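Local coordinates for protein amidohydrolase (Staphylococcus aureus, PDB 3NUR) that probably hydrolyses carbon-nitrogen bonds of linear amides, as an amidohydrolase-family enzyme with a TIM-barrel fold and a bound metal ion, at residues 162-166 and 167-171; 199-203 and 204-208; 220-223 and 224-228. One frame throughout, in Å; residues are numbered along the deposited sequence.

Interaction 1: residues 162-166 and 167-171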
loop_
_atom_site.group_PDB
_atom_site.type_symbol
_atom_site.label_atom_id
_atom_site.label_comp_id
_atom_site.label_asym_id
_atom_site.label_seq_id
_atom_site.Cartn_x
_atom_site.Cartn_y
_atom_site.Cartn_z
HETATM N N MSE A 162 5.239 -2.121 -4.744
HETATM C CA MSE A 162 5.826 -3.086 -3.826
HETATM C C MSE A 162 7.329 -2.963 -3.798
HETATM O O MSE A 162 7.980 -2.962 -4.840
HETATM C CB MSE A 162 5.414 -4.509 -4.217
HETATM C CG MSE A 162 4.128 -4.951 -3.541
HETATM SE SE MSE A 162 3.461 -6.633 -4.229
HETATM C CE MSE A 162 5.204 -7.429 -4.922
ATOM N N GLY A 163 7.873 -2.911 -2.595
ATOM C CA GLY A 163 9.315 -2.865 -2.392
ATOM C C GLY A 163 9.968 -1.605 -2.885
ATOM O O GLY A 163 9.468 -0.496 -2.663
ATOM N N ARG A 164 11.106 -1.780 -3.548
ATOM C CA ARG A 164 11.912 -0.666 -3.997
ATOM C C ARG A 164 12.503 -0.931 -5.382
ATOM O O ARG A 164 12.321 -2.010 -5.960
ATOM C CB ARG A 164 13.000 -0.341 -2.932
ATOM C CG ARG A 164 14.117 -1.363 -2.825
ATOM C CD ARG A 164 14.464 -1.767 -1.392
ATOM N NE ARG A 164 13.399 -2.497 -0.692
ATOM C CZ ARG A 164 13.212 -3.819 -0.731
ATOM N NH1 ARG A 164 12.245 -4.377 -0.021
ATOM N NH2 ARG A 164 13.975 -4.585 -1.501
ATOM N N ALA A 165 13.226 0.048 -5.902
ATOM C CA ALA A 165 13.865 -0.095 -7.196
ATOM C C ALA A 165 15.130 -0.976 -7.083
ATOM O O ALA A 165 15.651 -1.193 -5.985
ATOM C CB ALA A 165 14.226 1.286 -7.727
ATOM N N GLN A 166 15.639 -1.467 -8.223
ATOM C CA GLN A 166 16.853 -2.295 -8.266
ATOM C C GLN A 166 18.061 -1.543 -7.691
ATOM O O GLN A 166 18.983 -2.172 -7.172
ATOM C CB GLN A 166 17.125 -2.741 -9.725
ATOM C CG GLN A 166 18.148 -3.856 -9.890
ATOM C CD GLN A 166 18.349 -4.271 -11.335
ATOM O OE1 GLN A 166 18.329 -5.463 -11.667
ATOM N NE2 GLN A 166 18.576 -3.307 -12.228
ATOM N N ASP A 167 18.045 -0.200 -7.755
ATOM C CA ASP A 167 19.164 0.601 -7.254
ATOM C C ASP A 167 18.899 1.318 -5.918
ATOM O O ASP A 167 19.668 2.191 -5.518
ATOM C CB ASP A 167 19.666 1.559 -8.347
ATOM C CG ASP A 167 18.607 2.509 -8.890
ATOM O OD1 ASP A 167 17.527 2.627 -8.264
ATOM O OD2 ASP A 167 18.842 3.106 -9.953
ATOM N N GLY A 168 17.823 0.943 -5.239
ATOM C CA GLY A 168 17.517 1.526 -3.939
ATOM C C GLY A 168 16.141 2.127 -3.777
ATOM O O GLY A 168 15.204 1.808 -4.516
ATOM N N PHE A 169 16.015 2.994 -2.766
ATOM C CA PHE A 169 14.748 3.629 -2.420
ATOM C C PHE A 169 14.328 4.674 -3.435
ATOM O O PHE A 169 15.158 5.202 -4.185
ATOM C CB PHE A 169 14.820 4.218 -0.999
ATOM C CG PHE A 169 14.970 3.188 0.103
ATOM C CD1 PHE A 169 14.075 2.127 0.215
ATOM C CD2 PHE A 169 15.953 3.325 1.073
ATOM C CE1 PHE A 169 14.181 1.196 1.266
ATOM C CE2 PHE A 169 16.054 2.405 2.130
ATOM C CZ PHE A 169 15.159 1.353 2.221
ATOM N N LEU A 170 13.027 4.966 -3.440
ATOM C CA LEU A 170 12.406 5.902 -4.376
ATOM C C LEU A 170 12.582 7.406 -4.053
ATOM O O LEU A 170 11.968 8.252 -4.713
ATOM C CB LEU A 170 10.951 5.483 -4.705
ATOM C CG LEU A 170 10.731 3.999 -5.141
ATOM C CD1 LEU A 170 9.246 3.628 -5.165
ATOM C CD2 LEU A 170 11.355 3.687 -6.507
ATOM N N ASP A 171 13.442 7.749 -3.053
ATOM C CA ASP A 171 13.766 9.158 -2.760
ATOM C C ASP A 171 14.795 9.708 -3.765
ATOM O O ASP A 171 15.050 10.923 -3.790
ATOM C CB ASP A 171 14.255 9.362 -1.312
ATOM C CG ASP A 171 15.493 8.586 -0.910
ATOM O OD1 ASP A 171 15.725 7.490 -1.485
ATOM O OD2 ASP A 171 16.180 9.022 0.037
#

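Interaction 2: residues 199-203 and 204-208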
loop_
_atom_site.group_PDB
_atom_site.type_symbol
_atom_site.label_atom_id
_atom_site.label_comp_id
_atom_site.label_asym_id
_atom_site.label_seq_id
_atom_site.Cartn_x
_atom_site.Cartn_y
_atom_site.Cartn_z
ATOM N N ASP A 199 21.957 -8.102 1.052
ATOM C CA ASP A 199 22.889 -7.559 2.041
ATOM C C ASP A 199 22.209 -7.336 3.410
ATOM O O ASP A 199 22.787 -7.671 4.447
ATOM C CB ASP A 199 23.685 -6.357 1.483
ATOM C CG ASP A 199 23.248 -4.968 1.885
ATOM O OD1 ASP A 199 22.684 -4.257 1.031
ATOM O OD2 ASP A 199 23.581 -4.545 3.012
ATOM N N ILE A 200 20.948 -6.843 3.398
ATOM C CA ILE A 200 20.144 -6.688 4.626
ATOM C C ILE A 200 19.802 -8.101 5.192
ATOM O O ILE A 200 19.909 -8.325 6.409
ATOM C CB ILE A 200 18.864 -5.843 4.329
ATOM C CG1 ILE A 200 19.198 -4.379 3.890
ATOM C CG2 ILE A 200 17.858 -5.879 5.506
ATOM C CD1 ILE A 200 20.132 -3.527 4.819
ATOM N N TYR A 201 19.388 -9.044 4.321
ATOM C CA TYR A 201 19.045 -10.395 4.771
ATOM C C TYR A 201 20.226 -11.045 5.511
ATOM O O TYR A 201 20.040 -11.595 6.605
ATOM C CB TYR A 201 18.606 -11.282 3.594
ATOM C CG TYR A 201 18.286 -12.704 4.008
ATOM C CD1 TYR A 201 17.240 -12.978 4.884
ATOM C CD2 TYR A 201 19.056 -13.775 3.553
ATOM C CE1 TYR A 201 16.941 -14.287 5.271
ATOM C CE2 TYR A 201 18.767 -15.091 3.934
ATOM C CZ TYR A 201 17.703 -15.340 4.789
ATOM O OH TYR A 201 17.410 -16.624 5.167
ATOM N N GLN A 202 21.430 -10.975 4.912
ATOM C CA GLN A 202 22.637 -11.571 5.507
ATOM C C GLN A 202 23.080 -10.846 6.801
ATOM O O GLN A 202 23.513 -11.507 7.742
ATOM C CB GLN A 202 23.798 -11.598 4.482
ATOM C CG GLN A 202 23.554 -12.468 3.257
ATOM C CD GLN A 202 23.622 -13.945 3.539
ATOM O OE1 GLN A 202 24.473 -14.423 4.295
ATOM N NE2 GLN A 202 22.735 -14.704 2.912
ATOM N N SER A 203 22.985 -9.510 6.854
ATOM C CA SER A 203 23.429 -8.772 8.049
ATOM C C SER A 203 22.448 -8.818 9.209
ATOM O O SER A 203 22.864 -8.951 10.357
ATOM C CB SER A 203 23.709 -7.307 7.710
ATOM O OG SER A 203 24.809 -7.194 6.823
ATOM N N TYR A 204 21.155 -8.649 8.919
ATOM C CA TYR A 204 20.147 -8.529 9.964
ATOM C C TYR A 204 19.323 -9.754 10.303
ATOM O O TYR A 204 18.849 -9.852 11.438
ATOM C CB TYR A 204 19.198 -7.351 9.649
ATOM C CG TYR A 204 19.577 -6.010 10.261
ATOM C CD1 TYR A 204 20.612 -5.907 11.188
ATOM C CD2 TYR A 204 18.863 -4.854 9.953
ATOM C CE1 TYR A 204 20.939 -4.687 11.779
ATOM C CE2 TYR A 204 19.179 -3.626 10.539
ATOM C CZ TYR A 204 20.209 -3.551 11.464
ATOM O OH TYR A 204 20.534 -2.351 12.047
ATOM N N TYR A 205 19.016 -10.601 9.308
ATOM C CA TYR A 205 18.057 -11.696 9.526
ATOM C C TYR A 205 18.613 -13.091 9.622
ATOM O O TYR A 205 18.045 -13.908 10.337
ATOM C CB TYR A 205 16.811 -11.549 8.613
ATOM C CG TYR A 205 16.196 -10.175 8.800
ATOM C CD1 TYR A 205 15.545 -9.838 9.986
ATOM C CD2 TYR A 205 16.382 -9.170 7.850
ATOM C CE1 TYR A 205 15.048 -8.550 10.201
ATOM C CE2 TYR A 205 15.910 -7.874 8.064
ATOM C CZ TYR A 205 15.265 -7.561 9.250
ATOM O OH TYR A 205 14.805 -6.278 9.473
ATOM N N LYS A 206 19.750 -13.363 8.972
ATOM C CA LYS A 206 20.388 -14.663 9.163
ATOM C C LYS A 206 20.989 -14.626 10.569
ATOM O O LYS A 206 21.563 -13.613 10.971
ATOM C CB LYS A 206 21.516 -14.876 8.144
ATOM C CG LYS A 206 21.027 -15.193 6.747
ATOM C CD LYS A 206 22.080 -15.968 5.973
ATOM C CE LYS A 206 21.948 -17.470 6.087
ATOM N NZ LYS A 206 22.974 -18.177 5.276
ATOM N N GLY A 207 20.811 -15.699 11.316
ATOM C CA GLY A 207 21.331 -15.757 12.677
ATOM C C GLY A 207 21.519 -17.185 13.129
ATOM O O GLY A 207 21.509 -18.099 12.305
ATOM N N ASN A 208 21.675 -17.377 14.439
ATOM C CA ASN A 208 21.901 -18.699 15.025
ATOM C C ASN A 208 20.601 -19.443 15.264
ATOM O O ASN A 208 20.175 -19.672 16.400
ATOM C CB ASN A 208 22.742 -18.570 16.290
ATOM C CG ASN A 208 23.320 -19.874 16.779
ATOM O OD1 ASN A 208 23.219 -20.920 16.130
ATOM N ND2 ASN A 208 23.982 -19.828 17.907
HETATM O O HOH W 1 24.812 -13.650 9.728
HETATM O O HOH W 2 23.235 -11.363 11.623
#

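Interaction 3: residues 220-223 and 224-228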
loop_
_atom_site.group_PDB
_atom_site.type_symbol
_atom_site.label_atom_id
_atom_site.label_comp_id
_atom_site.label_asym_id
_atom_site.label_seq_id
_atom_site.Cartn_x
_atom_site.Cartn_y
_atom_site.Cartn_z
ATOM N N PHE A 220 7.488 -11.307 6.315
ATOM C CA PHE A 220 6.266 -10.919 7.057
ATOM C C PHE A 220 6.334 -10.993 8.583
ATOM O O PHE A 220 5.460 -10.450 9.254
ATOM C CB PHE A 220 5.020 -11.669 6.515
ATOM C CG PHE A 220 5.253 -13.107 6.126
ATOM C CD1 PHE A 220 5.747 -14.025 7.047
ATOM C CD2 PHE A 220 4.988 -13.547 4.831
ATOM C CE1 PHE A 220 5.970 -15.360 6.687
ATOM C CE2 PHE A 220 5.214 -14.885 4.470
ATOM C CZ PHE A 220 5.714 -15.778 5.400
ATOM N N GLY A 221 7.326 -11.693 9.118
ATOM C CA GLY A 221 7.510 -11.781 10.561
ATOM C C GLY A 221 7.990 -10.480 11.185
ATOM O O GLY A 221 7.690 -10.200 12.358
ATOM N N TYR A 222 8.724 -9.645 10.389
ATOM C CA TYR A 222 9.325 -8.402 10.891
ATOM C C TYR A 222 10.017 -7.578 9.798
ATOM O O TYR A 222 9.671 -6.421 9.605
ATOM C CB TYR A 222 10.383 -8.742 11.989
ATOM C CG TYR A 222 10.588 -7.686 13.058
ATOM C CD1 TYR A 222 11.701 -6.849 13.037
ATOM C CD2 TYR A 222 9.689 -7.548 14.110
ATOM C CE1 TYR A 222 11.930 -5.923 14.063
ATOM C CE2 TYR A 222 9.900 -6.617 15.129
ATOM C CZ TYR A 222 10.996 -5.775 15.076
ATOM O OH TYR A 222 11.188 -4.852 16.080
ATOM N N GLY A 223 11.033 -8.166 9.165
ATOM C CA GLY A 223 11.954 -7.515 8.256
ATOM C C GLY A 223 11.410 -6.669 7.123
ATOM O O GLY A 223 11.901 -5.556 6.901
ATOM N N TRP A 224 10.457 -7.197 6.351
ATOM C CA TRP A 224 10.021 -6.384 5.223
ATOM C C TRP A 224 9.129 -5.217 5.623
ATOM O O TRP A 224 8.981 -4.266 4.863
ATOM C CB TRP A 224 9.573 -7.209 4.012
ATOM C CG TRP A 224 8.281 -7.983 4.114
ATOM C CD1 TRP A 224 7.189 -7.680 4.871
ATOM C CD2 TRP A 224 7.872 -9.026 3.220
ATOM N NE1 TRP A 224 6.139 -8.513 4.546
ATOM C CE2 TRP A 224 6.532 -9.350 3.536
ATOM C CE3 TRP A 224 8.518 -9.735 2.191
ATOM C CZ2 TRP A 224 5.831 -10.376 2.878
ATOM C CZ3 TRP A 224 7.832 -10.763 1.556
ATOM C CH2 TRP A 224 6.501 -11.065 1.886
ATOM N N HIS A 225 8.614 -5.269 6.863
ATOM C CA HIS A 225 7.809 -4.192 7.457
ATOM C C HIS A 225 8.753 -3.079 7.937
ATOM O O HIS A 225 8.517 -1.895 7.673
ATOM C CB HIS A 225 6.931 -4.764 8.581
ATOM C CG HIS A 225 5.971 -5.781 8.036
ATOM N ND1 HIS A 225 4.940 -5.412 7.195
ATOM C CD2 HIS A 225 5.981 -7.133 8.149
ATOM C CE1 HIS A 225 4.333 -6.544 6.848
ATOM N NE2 HIS A 225 4.917 -7.605 7.407
ATOM N N ILE A 226 9.860 -3.466 8.599
ATOM C CA ILE A 226 10.897 -2.514 9.009
ATOM C C ILE A 226 11.369 -1.774 7.752
ATOM O O ILE A 226 11.442 -0.538 7.742
ATOM C CB ILE A 226 12.080 -3.285 9.661
ATOM C CG1 ILE A 226 11.683 -3.875 11.027
ATOM C CG2 ILE A 226 13.354 -2.427 9.721
ATOM C CD1 ILE A 226 11.506 -2.843 12.242
ATOM N N ASP A 227 11.632 -2.547 6.676
ATOM C CA ASP A 227 12.108 -1.998 5.412
ATOM C C ASP A 227 11.180 -0.930 4.793
ATOM O O ASP A 227 11.641 0.170 4.445
ATOM C CB ASP A 227 12.392 -3.147 4.450
ATOM C CG ASP A 227 13.006 -2.718 3.155
ATOM O OD1 ASP A 227 14.243 -2.836 3.024
ATOM O OD2 ASP A 227 12.239 -2.353 2.229
ATOM N N VAL A 228 9.875 -1.233 4.676
ATOM C CA VAL A 228 8.942 -0.270 4.076
ATOM C C VAL A 228 8.767 1.012 4.911
ATOM O O VAL A 228 8.630 2.090 4.332
ATOM C CB VAL A 228 7.638 -0.924 3.570
ATOM C CG1 VAL A 228 6.866 -1.529 4.713
ATOM C CG2 VAL A 228 6.781 0.059 2.776
#

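Interaction 1: residues 162-166 and 167-171
Ala165 and Gly168 pair as an antiparallel, hydrogen-bonded couple, with CA atoms 5.2 Å apart, across a type I beta turn that runs from Ala165 to Gly168. The turn belongs to a connection of the TIM barrel, the loop that leaves strand 159-162 and leads to helix 176-185. Of the two backbone bonds, that from Gly168 N to Ala165 O (3.1 Å) is nearly straight at hydrogen (166°), although its donor stands above the carbonyl plane. The return bond, Ala165 N to Gly168 O, is weak, its N-H pointing well off the acceptor. Gly168 has a positive phi, in a conformation suited to glycine.

The side chain of Arg164 runs alongside that of Phe169. A chi1 of 71° swings the arginine chain over the returning backbone, setting Arg164 CB 3.5 Å from Gly168 O and bringing Arg164 CD to within 4.0 Å of Phe169 CE1. Further bends at chi2 and chi3 carry the guanidinium on past the phenyl ring, the two planes standing 88° apart. This charged end is held beyond the turn by a salt bridge from NH1 to Asp227 and a bond from NH2 to Pro195 O, while the Phe169 ring meets His231 and His234 of helix 223-237.

On the Asp167 side, the carboxylate folds back so that OD1 lies 3.6 Å from Ala165 CB. Tyr175 OH bonds to OD1 and Lys174 forms a salt bridge with OD2, so both oxygens of this exposed residue are engaged. The methyl of Ala165 also meets Leu170 on the returning arm of the turn: CD2, a branch tip of Leu170, comes within 3.9 Å of Ala165 CB.

Interaction 2: residues 199-203 and 204-208
Lys206 lays its CG over one face of the Tyr201 ring in a CH-pi contact, 4.0 Å from the ring centroid. Tyr201 gets there with CG anti to the backbone N (chi1 178°), and Tyr205 CB also approaches the ring obliquely, 4.0 Å from Tyr201 CD1. On the same packed side, Ile200 CG2 meets the edge of the Tyr205 ring at CE2, 3.8 Å away, the two side chains running alongside each other. Tyr205 also meets Phe217 edge to face, while Tyr201 OH bonds to Glu211, which joins this side to helix 211-218.

These contacts gather at the C-terminal part of helix 198-205, where the winding widens into a pi-type turn. Tyr201 O accepts two backbone N-H groups there: Lys206 N at 3.0 Å, almost in line with the carbonyl bond, and Tyr205 N at 3.1 Å, above the carbonyl plane.

The solvent side is looser. Gln202, bent at chi2, runs alongside the exposed lysine chain and brings OE1 to 3.3 Å from Lys206 CD. At the backbone, away from these two side-chain ends, a water bridges the end of the helix by hydrogen bonds, 2.7 Å from Ser203 O and 2.9 Å from Lys206 O.

Interaction 3: residues 220-223 and 224-228
Trp224 and Phe220 lie side by side, with Phe220 N 3.5 Å above one face of the indole, offset toward its rim. Their aromatic rings meet obliquely, the planes of the phenyl and of the indole six-membered ring 88° apart, and the nearest side-chain atoms are Phe220 CD2 and Trp224 CZ2 at 3.8 Å. With chi1 at 70°, the indole of Trp224 turns back over the loop. The His225 imidazole carries Trp224 CD1 over one face and has the Phe220 carbonyl carbon at its edge, in plane. Its ND1 bonds to Glu256, which would help to fix the rotation of the ring, and His253 packs against it as well.

Tyr222 crosses Ile226 on another flank of the turn, with Tyr222 CD1 3.6 Å from Ile226 CG1 and Tyr222 CE1 equally close to Ile226 CD1. Phe257 meets the same tyrosine ring edge to face.

Beneath these side chains the helix starts to wind. Tyr222 O accepts Ile226 N at 3.1 Å, in the carbonyl plane, and takes a weak second bond from His225 N. The next bond of the helix, Asp227 N to Gly223 O at 3.0 Å, is tilted from the carbonyl plane. Tyr222 thus holds the N-cap position of helix 223-237, an aromatic-rich helix start on the metal-bearing side of the TIM barrel: the Trp224 side chain lies about 7 Å from the calcium ion bound by Glu28, His30, His192 and Asp316.

Overall arrangement
The three contacts follow one another in series and neither nest nor cross. Interaction 1 closes a tight turn after barrel strand 159-162; the chain then passes through helix 176-185 and strand 189-192 before interaction 2 gathers the end of helix 198-205. After helix 211-218, interaction 3 starts helix 223-237. That helix is the common neighbour: Asp227 of interaction 3 ties it to Arg164 of interaction 1, and Tyr205 of interaction 2 packs its OH 3.3 Å from Gly223 CA. Interactions 1 and 2 do not touch, their nearest atoms being about 7 Å apart. The outlying helix 198-205 and the 162-171 loop thus both meet the beginning of helix 223-237.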